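Local structure of protein (polyandrocarpa lectin) (Polyandrocarpa misakiensis, 1BYF) at the interface of chains A and B. The protein binds galactose through a bound calcium ion as a homodimeric C-type lectin of the tunicate's defence against microorganisms. Sequence-based numbering; all coordinates share one arbitrary frame. Chains: chain A/B, Protein (polyandrocarpa lectin).

The interface of chains A and B. Residues chain A 2-3, 37-38, 41; chain B 9, 45, 49.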
loop_
_atom_site.group_PDB
_atom_site.type_symbol
_atom_site.label_atom_id
_atom_site.label_comp_id
_atom_site.label_asym_id
_atom_site.label_seq_id
_atom_site.Cartn_x
_atom_site.Cartn_y
_atom_site.Cartn_z
ATOM N N ASP A 2 -6.300 -12.431 -1.695
ATOM C CA ASP A 2 -5.011 -11.883 -2.092
ATOM C C ASP A 2 -5.156 -10.756 -3.109
ATOM O O ASP A 2 -5.952 -10.845 -4.046
ATOM C CB ASP A 2 -4.144 -12.942 -2.759
ATOM C CG ASP A 2 -3.650 -14.054 -1.869
ATOM O OD1 ASP A 2 -3.896 -14.066 -0.652
ATOM O OD2 ASP A 2 -2.994 -14.946 -2.446
ATOM N N TYR A 3 -4.301 -9.743 -2.984
ATOM C CA TYR A 3 -4.366 -8.608 -3.880
ATOM C C TYR A 3 -3.035 -7.900 -4.101
ATOM O O TYR A 3 -1.985 -8.072 -3.503
ATOM C CB TYR A 3 -5.251 -7.500 -3.266
ATOM C CG TYR A 3 -6.680 -7.857 -2.968
ATOM C CD1 TYR A 3 -6.996 -8.386 -1.722
ATOM C CD2 TYR A 3 -7.704 -7.659 -3.885
ATOM C CE1 TYR A 3 -8.299 -8.730 -1.399
ATOM C CE2 TYR A 3 -9.002 -8.007 -3.567
ATOM C CZ TYR A 3 -9.296 -8.529 -2.330
ATOM O OH TYR A 3 -10.609 -8.850 -2.067
ATOM N N THR A 37 -8.542 -9.159 6.610
ATOM C CA THR A 37 -7.115 -8.874 6.766
ATOM C C THR A 37 -6.722 -7.613 6.004
ATOM O O THR A 37 -6.083 -6.722 6.564
ATOM C CB THR A 37 -6.231 -10.053 6.310
ATOM O OG1 THR A 37 -6.386 -11.136 7.239
ATOM C CG2 THR A 37 -4.756 -9.671 6.287
ATOM N N MET A 38 -7.052 -7.575 4.715
ATOM C CA MET A 38 -6.671 -6.452 3.880
ATOM C C MET A 38 -7.211 -5.099 4.302
ATOM O O MET A 38 -6.472 -4.111 4.196
ATOM C CB MET A 38 -7.009 -6.711 2.395
ATOM C CG MET A 38 -5.885 -7.495 1.729
ATOM S SD MET A 38 -4.453 -6.577 1.186
ATOM C CE MET A 38 -4.458 -5.048 2.070
ATOM N N ALA A 41 -5.091 -3.869 6.983
ATOM C CA ALA A 41 -3.771 -3.440 6.520
ATOM C C ALA A 41 -3.899 -2.082 5.822
ATOM O O ALA A 41 -3.102 -1.163 6.031
ATOM C CB ALA A 41 -3.161 -4.434 5.546
ATOM N N ASP B 9 0.807 -9.253 -3.038
ATOM C CA ASP B 9 0.793 -10.521 -2.322
ATOM C C ASP B 9 1.524 -11.603 -3.119
ATOM O O ASP B 9 1.807 -12.668 -2.563
ATOM C CB ASP B 9 -0.639 -10.953 -2.027
ATOM C CG ASP B 9 -1.199 -10.314 -0.769
ATOM O OD1 ASP B 9 -0.465 -10.174 0.233
ATOM O OD2 ASP B 9 -2.399 -9.974 -0.797
ATOM N N PHE B 45 1.280 -1.176 7.300
ATOM C CA PHE B 45 0.611 -2.129 6.416
ATOM C C PHE B 45 1.201 -3.535 6.572
ATOM O O PHE B 45 0.465 -4.505 6.763
ATOM C CB PHE B 45 0.768 -1.637 4.979
ATOM C CG PHE B 45 0.067 -2.460 3.941
ATOM C CD1 PHE B 45 0.655 -3.597 3.417
ATOM C CD2 PHE B 45 -1.178 -2.073 3.468
ATOM C CE1 PHE B 45 0.020 -4.344 2.441
ATOM C CE2 PHE B 45 -1.818 -2.821 2.496
ATOM C CZ PHE B 45 -1.220 -3.949 1.984
ATOM N N LYS B 49 -0.164 -7.435 7.760
ATOM C CA LYS B 49 0.002 -8.614 6.907
ATOM C C LYS B 49 0.825 -9.697 7.581
ATOM O O LYS B 49 0.552 -10.884 7.402
ATOM C CB LYS B 49 0.589 -8.196 5.555
ATOM C CG LYS B 49 -0.377 -7.271 4.804
ATOM C CD LYS B 49 -1.562 -8.060 4.245
ATOM C CE LYS B 49 -1.140 -8.881 3.041
ATOM N NZ LYS B 49 -2.257 -9.646 2.419
HETATM O O HOH W 1 -2.115 -12.737 1.549
#
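A:Tyr3 and B:Asp9 meet through a pair of hydrogen bonds where strand 3-8 of one subunit faces the loop residue that follows the same strand in the other. This patch is part of the two-fold symmetric interface of the homodimer, so each contact recurs with the chains exchanged. The backbone N of A:Tyr3 gives a nearly straight bond, 173° at the hydrogen, to the carboxylate OD2 of B:Asp9 (2.9 Å), which receives it on its anti lone pair. In return B:Asp9 N donates to A:Tyr3 O (3.1 Å). A short acidic side chain suits this place: with CG beside its own backbone N (chi1 -84°), the carboxylate reaches the N-H of A:Tyr3 while the main chain of the same residue serves the carbonyl.

Alongside, helices 36-49 of the two chains pack against each other. A:Ala41 is small enough to let them approach, and its CB sits over one face of the B:Phe45 ring, toward the rim, 3.9 Å from the centroid. With CG anti to the backbone N (chi1 -177°), the ring extends across to the other helix. The bent, flexible chain of A:Met38 brings its methyl CE to the ring tip, 3.4 Å from B:Phe45 CZ.

B:Lys49 joins the apolar and polar zones. Its CG lies against A:Ala41 CB, and its side chain crosses that of A:Thr37 at about a right angle, with B:Lys49 CD beside the methyl CG2, so the long aliphatic stem adds to the greasy packing. Bends at chi2 and chi3 carry the ammonium past A:Met38 SD to B:Asp9, where NZ forms a salt bridge with OD1 on its syn lone pair (2.9 Å). This second-shell grip probably steadies the carboxylate that holds A:Tyr3, and the lysine's positive charge probably offsets repulsion between A:Asp2 OD1 and B:Asp9 OD2, 4.4 Å apart. A water completes the link between subunits, 3.2 Å from B:Lys49 NZ and 3.1 Å from A:Asp2 OD1.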